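Side-chain contacts in TarM (Staphylococcus aureus subsp. aureus 21178, PDB 4X7R), which is a GT-B-fold member of the group 1 glycosyl transferase family, modelled here with uridine-5'-diphosphate and sugar ligands bound: residues 1-6 against 63-68; 9-12 against 18-21; 23-28 against 222-227; 322-327 against 381-386. The protein carries 1 engineered substitution. One frame throughout, in Å; residues are numbered along the deposited sequence.

Overall arrangement
From the N terminus, strand 3-7 enters interaction 1, which closes a loop of 56 residues on the edge strand 66-68. Within that loop lies interaction 2, a short closure between the segment following strand 3-7 and the start of helix 17-31. The same helix then reaches strand 221-225 in interaction 3; its segments alternate with those of interaction 1, so these two closures cross, and both are built on the same parallel sheet. Interaction 4 comes later in series, within the second parallel sheet of the GT-B fold. It does not touch the others, but shares two bound groups with interaction 2, SGN and 3YW, so the ligands span the distance between the two regions.

Interaction 1: residues 1-6 against 63-68; sequences MKKIFM and RTKMYN
The rings of Phe5 and Tyr67 meet obliquely, with their planes inclined at 43° and their centroids 6.0 Å apart. The touch is made by single ring carbons, Phe5 CE2 against Tyr67 CE2 at 4.0 Å. Around this pair Leu214 of helix 203-214 touches both side chains, and Tyr210 of the same helix adds to the cover of Tyr67. Strand 36-40 runs between strands 3-7 and 66-68 in the parallel sheet, which explains why Phe5 CA and Tyr67 CA are 8.8 Å apart and why the side chains, not the backbones, have to bridge the gap.

The second bridge is polar. Lys3, whose CG lies anti to the backbone N (chi1 -171°), stretches out fully beyond CG and meets Tyr67 from the opposite direction. Its NZ donates a hydrogen bond of 2.9 Å to Tyr67 OH. Asp37, on the intervening strand, makes a long, weak ion pair with Lys3 and takes a hydrogen bond from Lys65 N.

Lys65 brings a second ammonium group close, its NZ 4.5 Å from Lys3 NZ, although that group is also hydrogen-bonded elsewhere. Because the lysine is the donor, the phenol oxygen acts here as an acceptor, and two positive charges nearby would probably stabilise negative charge on that oxygen and so lower its pKa somewhat.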
# COMPACT_ATOMS: atom_id res chain seq x y z
N MET A 1 -11.56 26.40 4.12
CA MET A 1 -12.38 26.39 2.92
C MET A 1 -12.16 25.06 2.15
O MET A 1 -12.95 24.13 2.34
CB MET A 1 -12.06 27.62 2.05
CG MET A 1 -13.22 28.07 1.20
SD MET A 1 -12.81 29.42 0.06
CE MET A 1 -11.76 28.53 -1.17
N LYS A 2 -11.09 24.95 1.32
CA LYS A 2 -10.78 23.70 0.60
C LYS A 2 -10.44 22.59 1.58
O LYS A 2 -9.75 22.83 2.57
CB LYS A 2 -9.62 23.87 -0.37
CG LYS A 2 -9.98 24.64 -1.64
CD LYS A 2 -8.76 24.72 -2.52
CE LYS A 2 -9.02 25.54 -3.76
NZ LYS A 2 -9.05 26.99 -3.48
N LYS A 3 -10.95 21.39 1.30
CA LYS A 3 -10.65 20.17 2.04
C LYS A 3 -10.53 19.03 1.05
O LYS A 3 -11.33 18.92 0.12
CB LYS A 3 -11.68 19.85 3.15
CG LYS A 3 -11.20 18.68 4.03
CD LYS A 3 -12.00 18.46 5.31
CE LYS A 3 -11.48 17.20 5.99
NZ LYS A 3 -12.28 16.82 7.18
N ILE A 4 -9.51 18.20 1.25
CA ILE A 4 -9.15 17.09 0.38
C ILE A 4 -9.32 15.73 1.06
O ILE A 4 -8.95 15.56 2.23
CB ILE A 4 -7.73 17.35 -0.19
CG1 ILE A 4 -7.69 18.67 -1.01
CG2 ILE A 4 -7.23 16.18 -1.01
CD1 ILE A 4 -6.28 19.12 -1.42
N PHE A 5 -9.87 14.76 0.30
CA PHE A 5 -10.09 13.37 0.72
C PHE A 5 -9.44 12.50 -0.31
O PHE A 5 -9.79 12.54 -1.49
CB PHE A 5 -11.60 13.07 0.85
CG PHE A 5 -12.32 13.99 1.82
CD1 PHE A 5 -12.79 15.23 1.40
CD2 PHE A 5 -12.55 13.60 3.13
CE1 PHE A 5 -13.45 16.08 2.29
CE2 PHE A 5 -13.21 14.45 4.03
CZ PHE A 5 -13.66 15.68 3.60
N MET A 6 -8.44 11.76 0.12
CA MET A 6 -7.58 10.94 -0.72
C MET A 6 -7.84 9.49 -0.45
O MET A 6 -7.60 9.01 0.64
CB MET A 6 -6.11 11.33 -0.52
CG MET A 6 -5.89 12.81 -0.64
SD MET A 6 -4.19 13.42 -0.52
CE MET A 6 -3.55 12.51 0.86
N ARG A 63 -1.09 15.38 11.59
CA ARG A 63 -2.31 16.09 11.18
C ARG A 63 -3.20 15.22 10.26
O ARG A 63 -4.41 15.45 10.19
CB ARG A 63 -1.95 17.41 10.48
CG ARG A 63 -1.30 18.45 11.41
CD ARG A 63 -0.60 19.54 10.63
NE ARG A 63 0.47 19.02 9.77
CZ ARG A 63 1.20 19.76 8.93
NH1 ARG A 63 0.98 21.07 8.82
NH2 ARG A 63 2.15 19.20 8.19
N THR A 64 -2.61 14.24 9.56
CA THR A 64 -3.40 13.38 8.67
C THR A 64 -4.37 12.49 9.45
O THR A 64 -3.97 11.72 10.32
CB THR A 64 -2.52 12.56 7.75
OG1 THR A 64 -1.50 13.38 7.20
CG2 THR A 64 -3.32 11.85 6.65
N LYS A 65 -5.65 12.60 9.10
CA LYS A 65 -6.69 11.74 9.63
C LYS A 65 -6.90 10.62 8.64
O LYS A 65 -6.72 10.80 7.43
CB LYS A 65 -8.03 12.50 9.76
CG LYS A 65 -8.03 13.65 10.76
CD LYS A 65 -9.39 14.36 10.79
CE LYS A 65 -9.29 15.82 11.21
NZ LYS A 65 -8.89 16.71 10.08
N MET A 66 -7.32 9.46 9.15
CA MET A 66 -7.81 8.38 8.31
C MET A 66 -9.27 8.20 8.60
O MET A 66 -9.65 7.90 9.73
CB MET A 66 -7.04 7.07 8.44
CG MET A 66 -7.48 6.05 7.38
SD MET A 66 -7.23 4.30 7.79
CE MET A 66 -8.27 4.20 9.35
N TYR A 67 -10.11 8.41 7.59
CA TYR A 67 -11.54 8.13 7.65
C TYR A 67 -11.71 6.71 7.06
O TYR A 67 -11.21 6.45 5.97
CB TYR A 67 -12.34 9.12 6.82
CG TYR A 67 -12.27 10.53 7.35
CD1 TYR A 67 -13.01 10.90 8.48
CD2 TYR A 67 -11.50 11.50 6.72
CE1 TYR A 67 -12.98 12.22 8.96
CE2 TYR A 67 -11.46 12.81 7.19
CZ TYR A 67 -12.19 13.16 8.32
OH TYR A 67 -12.17 14.45 8.77
N ASN A 68 -12.34 5.80 7.78
CA ASN A 68 -12.57 4.44 7.32
C ASN A 68 -14.08 4.12 7.39
O ASN A 68 -14.74 4.51 8.35
CB ASN A 68 -11.71 3.45 8.11
CG ASN A 68 -11.98 2.00 7.75
OD1 ASN A 68 -12.84 1.32 8.34
ND2 ASN A 68 -11.29 1.52 6.73

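Interaction 2: residues 9-12 against 18-21; sequences HELD and MTSS. With SUS (2-deoxy-3,6-di-O-sulfo-2-(sulfoamino)-alpha-D-glucopyranose), chain C; SGN (2-deoxy-6-O-sulfo-2-(sulfoamino)-alpha-D-glucopyranose), chain B; 3YW ((2S)-2,3-dihydroxypropyl 2-acetamido-2-deoxy-alpha-D-glucopyranoside), chain F.
Leu11 carries its CG beside the backbone N (chi1 -72°), which swings CD2 round to the helix, while Thr19 has OG1 between its backbone N and carbonyl carbon (chi1 57°) and turns CG2 toward the leucine. The two side chains run antiparallel alongside one another, Leu11 CD2 touching Thr19 CG2 at 3.8 Å. Thr19 CG2 also lies 4.1 Å from Glu10 O. On its other branch Thr19 meets a water, 2.9 Å from OG1, and this water accepts a bond from Asp12 N, so the two segments are linked by one apolar and one water-mediated path.

Next to this small contact the ligands take over. The first turn of helix 17-31 points backbone N-H groups at the 6-O-sulfate of SGN: Thr19 N reaches O6S at 3.0 Å and Met18 N reaches O4S at 3.1 Å. Gly16 N also bonds to SGN. Such a helix start would probably favour the anion electrostatically. Met18, bent at its far end, lays CE 3.6 Å from SGN C6 and has CB against 3YW. His9 spreads its ring between Glu10 CB on one face and the SUS sugar on the other, and ND1 donates to O1S of the N-sulfate, lying at the ring edge, over 2.6 Å.

Behind the pocket, Leu11 is wedged against Ile38 and Thr40 of strand 36-40 and Ile51 of helix 47-56, placing the contact between the parallel sheet and two of its helices.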
# COMPACT_ATOMS: atom_id res chain seq x y z
N HIS A 9 -7.47 1.74 -0.86
CA HIS A 9 -8.04 0.56 -0.25
C HIS A 9 -7.83 0.54 1.28
O HIS A 9 -8.81 0.47 2.03
CB HIS A 9 -7.42 -0.70 -0.88
CG HIS A 9 -7.77 -1.96 -0.18
ND1 HIS A 9 -9.08 -2.28 0.13
CD2 HIS A 9 -6.96 -2.97 0.22
CE1 HIS A 9 -9.03 -3.44 0.75
NE2 HIS A 9 -7.78 -3.91 0.82
N GLU A 10 -6.57 0.61 1.73
CA GLU A 10 -6.18 0.51 3.14
C GLU A 10 -4.88 1.24 3.40
O GLU A 10 -4.16 1.61 2.46
CB GLU A 10 -5.93 -0.97 3.50
CG GLU A 10 -4.65 -1.57 2.90
CD GLU A 10 -4.26 -2.95 3.38
OE1 GLU A 10 -4.21 -3.18 4.61
OE2 GLU A 10 -3.92 -3.78 2.52
N LEU A 11 -4.56 1.39 4.69
CA LEU A 11 -3.29 1.90 5.21
C LEU A 11 -2.73 0.81 6.10
O LEU A 11 -3.47 0.15 6.82
CB LEU A 11 -3.45 3.19 6.03
CG LEU A 11 -3.79 4.48 5.29
CD1 LEU A 11 -3.84 5.64 6.25
CD2 LEU A 11 -2.79 4.78 4.14
N ASP A 12 -1.43 0.58 6.01
CA ASP A 12 -0.70 -0.38 6.81
C ASP A 12 0.76 0.05 6.96
O ASP A 12 1.22 0.94 6.24
CB ASP A 12 -0.84 -1.83 6.30
CG ASP A 12 -0.91 -2.83 7.44
OD1 ASP A 12 -0.56 -2.46 8.58
OD2 ASP A 12 -1.34 -3.98 7.20
N MET A 18 2.90 4.16 -3.18
CA MET A 18 1.59 4.81 -3.30
C MET A 18 1.15 5.45 -2.01
O MET A 18 0.76 6.62 -2.05
CB MET A 18 0.50 3.87 -3.87
CG MET A 18 -0.94 4.44 -3.76
SD MET A 18 -2.21 3.49 -4.62
CE MET A 18 -2.22 1.98 -3.62
N THR A 19 1.24 4.73 -0.87
CA THR A 19 0.82 5.33 0.41
C THR A 19 1.85 6.31 0.89
O THR A 19 1.48 7.34 1.44
CB THR A 19 0.34 4.31 1.45
OG1 THR A 19 1.39 3.37 1.67
CG2 THR A 19 -0.93 3.59 1.02
N SER A 20 3.12 6.03 0.64
CA SER A 20 4.23 6.93 0.95
C SER A 20 3.94 8.31 0.26
O SER A 20 4.00 9.33 0.92
CB SER A 20 5.54 6.33 0.43
OG SER A 20 6.68 7.12 0.71
N SER A 21 3.55 8.32 -1.03
CA SER A 21 3.24 9.59 -1.72
C SER A 21 1.99 10.27 -1.16
O SER A 21 1.94 11.49 -1.14
CB SER A 21 3.13 9.38 -3.22
OG SER A 21 1.89 8.83 -3.61
N2 SUS C . -12.03 -3.34 -2.53
C1 SUS C . -11.26 -5.68 -2.51
S1 SUS C . -12.64 -2.85 -0.95
C2 SUS C . -10.86 -4.22 -2.35
S2 SUS C . -6.21 -7.58 -1.14
C3 SUS C . -9.74 -3.86 -3.35
O3 SUS C . -9.28 -2.51 -3.14
S3 SUS C . -9.52 -1.48 -4.24
C4 SUS C . -8.55 -4.84 -3.27
O4 SUS C . -7.74 -4.53 -4.39
C5 SUS C . -9.06 -6.32 -3.34
O5 SUS C . -10.09 -6.53 -2.32
C6 SUS C . -8.00 -7.36 -2.99
O6 SUS C . -7.53 -7.06 -1.69
O1S SUS C . -11.61 -1.94 -0.28
O2S SUS C . -13.96 -2.12 -1.20
O3S SUS C . -12.88 -4.07 -0.06
O4S SUS C . -5.92 -6.86 0.18
O5S SUS C . -6.33 -9.09 -0.93
O6S SUS C . -5.08 -7.29 -2.14
O7S SUS C . -8.89 -2.02 -5.50
O8S SUS C . -8.89 -0.13 -3.89
O9S SUS C . -11.02 -1.29 -4.46
C1 SGN B . -1.29 -3.14 -4.60
C2 SGN B . 0.02 -3.99 -4.66
C3 SGN B . 0.67 -4.14 -3.26
C4 SGN B . 0.77 -2.79 -2.51
C5 SGN B . -0.57 -2.02 -2.56
C6 SGN B . -0.46 -0.65 -1.89
N2 SGN B . -0.26 -5.30 -5.26
O3 SGN B . 2.00 -4.68 -3.38
O4 SGN B . 1.15 -3.01 -1.13
O5 SGN B . -1.04 -1.86 -3.95
O6 SGN B . 0.56 0.08 -2.56
S1 SGN B . 0.32 -5.38 -6.90
O1S SGN B . 1.84 -5.27 -6.91
O2S SGN B . -0.29 -4.24 -7.74
O3S SGN B . -0.13 -6.74 -7.46
S2 SGN B . 1.76 0.61 -1.79
O4S SGN B . 2.77 1.11 -2.83
O5S SGN B . 2.43 -0.46 -0.92
O6S SGN B . 1.25 1.75 -0.90
O3A 3YW F . -0.26 -0.45 -7.60
C4A 3YW F . 2.03 2.15 -6.19
C5A 3YW F . 1.59 0.85 -6.81
O5 3YW F . 3.33 4.82 -6.98
C6A 3YW F . 0.11 0.82 -7.10
C5 3YW F . 4.55 5.51 -6.64
C6 3YW F . 4.15 6.82 -6.01
C4 3YW F . 5.39 5.64 -7.91
O6 3YW F . 3.36 7.61 -6.89
C3 3YW F . 5.82 4.24 -8.35
O4 3YW F . 6.56 6.41 -7.64
O3 3YW F . 6.60 4.28 -9.54
O7 3YW F . 4.56 1.59 -10.70
C7 3YW F . 5.05 1.19 -9.65
C8 3YW F . 5.68 -0.17 -9.54
N2 3YW F . 5.06 1.92 -8.54
C2 3YW F . 4.62 3.31 -8.50
C1 3YW F . 3.49 3.50 -7.47
O1 3YW F . 3.38 2.51 -6.49
O2 3YW F . 1.94 -0.22 -5.93
O HOH W 1 0.08 2.50 4.10

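Interaction 3: residues 23-28 against 222-227; sequences FNRSKE and IMICDG
Asp226 OD1 is gripped by two groups: Arg25 NH2 bonds to it at 2.7 Å, and His249 NE2 is hydrogen-bonded to the same oxygen. The second carboxylate oxygen takes Arg25 NH1, with NH1 to OD2 at 2.9 Å. The result is an end-on, two-nitrogen salt bridge whose N-H...O angles, 170° and 165°, are nearly straight. Guanidinium and carboxylate are close to coplanar, and OD2 uses its syn lone pair, so the paired bonds resist rotation of either group.

Arg25 gets there by leaving the helix with CG anti to the backbone N and then bending at its third torsion. Ile224 CG2 comes up obliquely to Arg25 NH1 at 3.6 Å, while Met6 of strand 3-7 and Trp487 of helix 480-492 pack about the arginine side chain. The charged pair is buried, each charge offset by the other. Since His249 bonds to 3YW through its other ring nitrogen, Asp226 and, behind it, Arg25 probably act as a second shell that helps to orient this ligand-binding histidine.

A helix packed on a parallel sheet, with the loop after a central strand turned toward the ligands, is the Rossmann-like arrangement of a GT-B domain.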
# COMPACT_ATOMS: atom_id res chain seq x y z
N PHE A 23 0.96 10.13 2.03
CA PHE A 23 1.40 10.68 3.32
C PHE A 23 2.17 12.00 3.14
O PHE A 23 1.98 12.95 3.92
CB PHE A 23 2.29 9.67 4.07
CG PHE A 23 1.64 8.41 4.59
CD1 PHE A 23 0.33 8.42 5.06
CD2 PHE A 23 2.35 7.21 4.65
CE1 PHE A 23 -0.27 7.26 5.55
CE2 PHE A 23 1.75 6.05 5.15
CZ PHE A 23 0.44 6.08 5.60
N ASN A 24 3.07 12.04 2.14
CA ASN A 24 3.86 13.23 1.87
C ASN A 24 2.98 14.31 1.24
O ASN A 24 3.13 15.48 1.59
CB ASN A 24 5.09 12.93 0.99
CG ASN A 24 6.07 14.08 1.00
OD1 ASN A 24 6.37 14.64 2.05
ND2 ASN A 24 6.57 14.47 -0.16
N ARG A 25 2.03 13.92 0.36
CA ARG A 25 1.08 14.85 -0.26
C ARG A 25 0.21 15.49 0.82
O ARG A 25 -0.09 16.67 0.74
CB ARG A 25 0.19 14.14 -1.29
CG ARG A 25 -0.48 15.14 -2.26
CD ARG A 25 -1.57 14.55 -3.12
NE ARG A 25 -1.11 13.38 -3.87
CZ ARG A 25 -1.82 12.27 -4.02
NH1 ARG A 25 -3.01 12.16 -3.45
NH2 ARG A 25 -1.33 11.25 -4.71
N SER A 26 -0.21 14.69 1.82
CA SER A 26 -1.05 15.20 2.91
C SER A 26 -0.27 16.25 3.69
O SER A 26 -0.80 17.34 3.96
CB SER A 26 -1.48 14.07 3.84
OG SER A 26 -2.21 14.65 4.89
N LYS A 27 1.00 15.95 4.01
CA LYS A 27 1.87 16.90 4.73
C LYS A 27 1.98 18.23 3.94
O LYS A 27 1.84 19.29 4.53
CB LYS A 27 3.26 16.30 4.97
CG LYS A 27 4.19 17.29 5.69
CD LYS A 27 5.64 17.03 5.45
CE LYS A 27 6.26 18.07 4.56
NZ LYS A 27 7.19 17.44 3.56
N GLU A 28 2.17 18.15 2.62
CA GLU A 28 2.30 19.35 1.77
C GLU A 28 1.02 20.18 1.70
O GLU A 28 1.10 21.39 1.81
CB GLU A 28 2.87 19.01 0.39
CG GLU A 28 4.32 18.54 0.44
CD GLU A 28 5.35 19.48 1.04
OE1 GLU A 28 5.07 20.69 1.20
OE2 GLU A 28 6.47 19.00 1.35
N ILE A 222 -12.74 18.30 -2.28
CA ILE A 222 -11.93 17.70 -3.35
C ILE A 222 -11.65 16.24 -3.03
O ILE A 222 -11.12 15.92 -1.96
CB ILE A 222 -10.62 18.50 -3.60
CG1 ILE A 222 -10.92 19.97 -4.01
CG2 ILE A 222 -9.70 17.78 -4.63
CD1 ILE A 222 -9.92 20.98 -3.53
N MET A 223 -12.03 15.35 -3.96
CA MET A 223 -11.77 13.92 -3.85
C MET A 223 -10.62 13.58 -4.78
O MET A 223 -10.63 13.96 -5.96
CB MET A 223 -13.00 13.10 -4.22
CG MET A 223 -14.09 13.16 -3.16
SD MET A 223 -15.61 12.29 -3.64
CE MET A 223 -16.42 13.57 -4.55
N ILE A 224 -9.64 12.86 -4.25
CA ILE A 224 -8.51 12.39 -5.06
C ILE A 224 -8.48 10.90 -4.89
O ILE A 224 -8.31 10.41 -3.77
CB ILE A 224 -7.13 13.03 -4.70
CG1 ILE A 224 -7.15 14.56 -4.91
CG2 ILE A 224 -5.99 12.36 -5.51
CD1 ILE A 224 -5.92 15.28 -4.35
N CYS A 225 -8.64 10.17 -5.97
CA CYS A 225 -8.60 8.74 -5.85
C CYS A 225 -7.23 8.25 -6.28
O CYS A 225 -6.83 8.44 -7.43
CB CYS A 225 -9.71 8.07 -6.65
SG CYS A 225 -9.65 6.26 -6.57
N ASP A 226 -6.51 7.64 -5.33
CA ASP A 226 -5.16 7.09 -5.50
C ASP A 226 -5.17 5.60 -5.79
O ASP A 226 -4.43 5.13 -6.66
CB ASP A 226 -4.31 7.40 -4.26
CG ASP A 226 -3.84 8.84 -4.22
OD1 ASP A 226 -2.99 9.20 -5.07
OD2 ASP A 226 -4.34 9.61 -3.36
N GLY A 227 -5.98 4.85 -5.06
CA GLY A 227 -6.10 3.41 -5.29
C GLY A 227 -6.90 3.17 -6.55
O GLY A 227 -8.05 3.60 -6.62

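Interaction 4: residues 322-327 against 381-386; sequences GHISRM and GYTTTP. With UDP (uridine-5'-diphosphate), chain E; SGN (2-deoxy-6-O-sulfo-2-(sulfoamino)-alpha-D-glucopyranose), chain B; 3YW ((2S)-2,3-dihydroxypropyl 2-acetamido-2-deoxy-alpha-D-glucopyranoside), chain F.
Strand 320-324 ends beside the loop that leads into helix 386-391, with Ile324 CA and Pro386 CA 7.2 Å apart. Ile324 divides its branches across this gap: CG1 lies beside the backbone N (chi1 -52°) and carries CD1 to Pro386, whereas CG2 faces the nucleotide. CD1 rests 4.0 Å from Pro386 CB, the two side chains crossing at about a right angle, and CG2 approaches Thr383 CG2, also at 4.0 Å.

The uracil of UDP is sandwiched between Ile324 and Tyr382. Ile324 CG2 presses on one side, 3.5 Å from UDP C4, and the face of Tyr382 covers the other, with UDP N3 lying over the ring toward its rim. Tyr382 is itself held through OH by Lys59 and the backbone oxygen of Lys15. The base is read by backbone atoms: Thr383 N donates to UDP O4 at 2.9 Å, and UDP N3 donates to Thr383 O at 2.8 Å, both bonds almost straight (172° and 165°). Loops at the C-terminal ends of parallel strands forming a nucleotide site are a hallmark of the C-terminal Rossmann-like domain of GT-B proteins.

Further along, Arg326 leaves the backbone directed away from 381-386; the bend at its third torsion then brings the guanidinium to the diphosphate. Its NH2 bonds to UDP O3B over 2.6 Å, NE bonds to O2B, and NH1 donates to SGN O3 at 2.8 Å. O2 of 3YW lies over one face of the guanidinium, offset toward its rim.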
# COMPACT_ATOMS: atom_id res chain seq x y z
N GLY A 322 22.87 -0.55 -2.72
CA GLY A 322 21.57 -0.64 -2.06
C GLY A 322 20.39 -0.81 -2.99
O GLY A 322 20.46 -0.44 -4.17
N HIS A 323 19.30 -1.36 -2.45
CA HIS A 323 18.03 -1.56 -3.15
C HIS A 323 16.93 -1.61 -2.09
O HIS A 323 16.90 -2.53 -1.28
CB HIS A 323 18.06 -2.84 -4.01
CG HIS A 323 16.85 -3.01 -4.87
ND1 HIS A 323 16.88 -2.74 -6.21
CD2 HIS A 323 15.61 -3.46 -4.54
CE1 HIS A 323 15.66 -2.99 -6.66
NE2 HIS A 323 14.86 -3.42 -5.69
N ILE A 324 16.05 -0.58 -2.08
CA ILE A 324 14.94 -0.45 -1.13
C ILE A 324 13.63 -0.42 -1.91
O ILE A 324 13.35 0.57 -2.58
CB ILE A 324 15.08 0.81 -0.21
CG1 ILE A 324 16.45 0.88 0.51
CG2 ILE A 324 13.94 0.87 0.81
CD1 ILE A 324 16.78 2.30 1.09
N SER A 325 12.82 -1.50 -1.82
CA SER A 325 11.53 -1.58 -2.52
C SER A 325 10.59 -2.63 -1.93
O SER A 325 10.99 -3.41 -1.04
CB SER A 325 11.75 -1.91 -4.00
OG SER A 325 12.06 -3.28 -4.20
N ARG A 326 9.34 -2.69 -2.46
CA ARG A 326 8.39 -3.76 -2.20
C ARG A 326 9.01 -4.91 -3.01
O ARG A 326 9.48 -4.67 -4.14
CB ARG A 326 7.02 -3.43 -2.83
CG ARG A 326 6.22 -2.36 -2.13
CD ARG A 326 4.86 -2.18 -2.81
NE ARG A 326 5.00 -1.67 -4.18
CZ ARG A 326 4.46 -2.24 -5.26
NH1 ARG A 326 3.72 -3.33 -5.14
NH2 ARG A 326 4.66 -1.71 -6.46
N MET A 327 9.09 -6.13 -2.44
CA MET A 327 9.72 -7.24 -3.17
C MET A 327 8.68 -7.92 -4.05
O MET A 327 8.08 -8.93 -3.68
CB MET A 327 10.42 -8.21 -2.22
CG MET A 327 11.53 -7.55 -1.44
SD MET A 327 12.66 -8.82 -0.89
CE MET A 327 13.81 -7.87 -0.02
N GLY A 381 15.36 -7.29 5.11
CA GLY A 381 13.98 -7.07 5.56
C GLY A 381 13.48 -5.64 5.35
O GLY A 381 14.22 -4.79 4.83
N TYR A 382 12.23 -5.36 5.75
CA TYR A 382 11.63 -4.04 5.61
C TYR A 382 12.31 -3.01 6.50
O TYR A 382 12.66 -3.31 7.64
CB TYR A 382 10.11 -4.07 5.89
CG TYR A 382 9.39 -2.81 5.47
CD1 TYR A 382 8.88 -2.66 4.19
CD2 TYR A 382 9.25 -1.74 6.35
CE1 TYR A 382 8.22 -1.50 3.80
CE2 TYR A 382 8.60 -0.57 5.97
CZ TYR A 382 8.10 -0.45 4.69
OH TYR A 382 7.46 0.70 4.31
N THR A 383 12.48 -1.79 5.97
CA THR A 383 13.06 -0.68 6.73
C THR A 383 12.05 0.46 6.91
O THR A 383 11.45 0.91 5.92
CB THR A 383 14.43 -0.26 6.19
OG1 THR A 383 14.97 0.72 7.06
CG2 THR A 383 14.39 0.27 4.74
N THR A 384 11.85 0.89 8.17
CA THR A 384 10.96 2.00 8.52
C THR A 384 11.77 3.30 8.49
O THR A 384 11.18 4.38 8.56
CB THR A 384 10.24 1.77 9.87
OG1 THR A 384 11.20 1.52 10.89
CG2 THR A 384 9.22 0.63 9.81
N THR A 385 13.11 3.16 8.35
CA THR A 385 14.09 4.26 8.24
C THR A 385 14.91 4.13 6.92
O THR A 385 16.13 3.91 7.01
CB THR A 385 15.03 4.29 9.48
OG1 THR A 385 15.73 3.05 9.55
CG2 THR A 385 14.29 4.56 10.78
N PRO A 386 14.30 4.26 5.71
CA PRO A 386 15.11 4.11 4.47
C PRO A 386 16.21 5.16 4.33
O PRO A 386 17.28 4.82 3.84
CB PRO A 386 14.08 4.17 3.35
CG PRO A 386 12.90 4.87 3.93
CD PRO A 386 12.88 4.51 5.39
N1 UDP E . 9.99 1.62 1.36
C2 UDP E . 10.39 1.72 2.68
N3 UDP E . 11.02 0.60 3.18
C4 UDP E . 11.26 -0.59 2.53
C5 UDP E . 10.77 -0.64 1.17
C6 UDP E . 10.16 0.44 0.64
O2 UDP E . 10.21 2.72 3.36
O4 UDP E . 11.88 -1.49 3.11
C1' UDP E . 9.49 2.86 0.72
C2' UDP E . 10.57 3.68 0.01
O2' UDP E . 11.23 4.54 0.92
C3' UDP E . 9.74 4.46 -1.01
C4' UDP E . 8.61 3.48 -1.35
O4' UDP E . 8.54 2.53 -0.27
O3' UDP E . 9.25 5.73 -0.58
C5' UDP E . 8.78 2.77 -2.67
O5' UDP E . 8.49 3.73 -3.70
PA UDP E . 8.64 3.48 -5.28
O1A UDP E . 7.95 4.57 -6.00
O2A UDP E . 10.14 3.44 -5.63
O3A UDP E . 7.99 2.10 -5.62
PB UDP E . 6.55 1.46 -5.31
O1B UDP E . 5.49 2.54 -5.37
O2B UDP E . 6.54 0.82 -3.91
O3B UDP E . 6.23 0.42 -6.36
C1 SGN B . -1.29 -3.14 -4.60
C2 SGN B . 0.02 -3.99 -4.66
C3 SGN B . 0.67 -4.14 -3.26
C4 SGN B . 0.77 -2.79 -2.51
C5 SGN B . -0.57 -2.02 -2.56
C6 SGN B . -0.46 -0.65 -1.89
N2 SGN B . -0.26 -5.30 -5.26
O3 SGN B . 2.00 -4.68 -3.38
O4 SGN B . 1.15 -3.01 -1.13
O5 SGN B . -1.04 -1.86 -3.95
O6 SGN B . 0.56 0.08 -2.56
S1 SGN B . 0.32 -5.38 -6.90
O1S SGN B . 1.84 -5.27 -6.91
O2S SGN B . -0.29 -4.24 -7.74
O3S SGN B . -0.13 -6.74 -7.46
S2 SGN B . 1.76 0.61 -1.79
O4S SGN B . 2.77 1.11 -2.83
O5S SGN B . 2.43 -0.46 -0.92
O6S SGN B . 1.25 1.75 -0.90
O3A 3YW F . -0.26 -0.45 -7.60
C4A 3YW F . 2.03 2.15 -6.19
C5A 3YW F . 1.59 0.85 -6.81
O5 3YW F . 3.33 4.82 -6.98
C6A 3YW F . 0.11 0.82 -7.10
C5 3YW F . 4.55 5.51 -6.64
C6 3YW F . 4.15 6.82 -6.01
C4 3YW F . 5.39 5.64 -7.91
O6 3YW F . 3.36 7.61 -6.89
C3 3YW F . 5.82 4.24 -8.35
O4 3YW F . 6.56 6.41 -7.64
O3 3YW F . 6.60 4.28 -9.54
O7 3YW F . 4.56 1.59 -10.70
C7 3YW F . 5.05 1.19 -9.65
C8 3YW F . 5.68 -0.17 -9.54
N2 3YW F . 5.06 1.92 -8.54
C2 3YW F . 4.62 3.31 -8.50
C1 3YW F . 3.49 3.50 -7.47
O1 3YW F . 3.38 2.51 -6.49
O2 3YW F . 1.94 -0.22 -5.93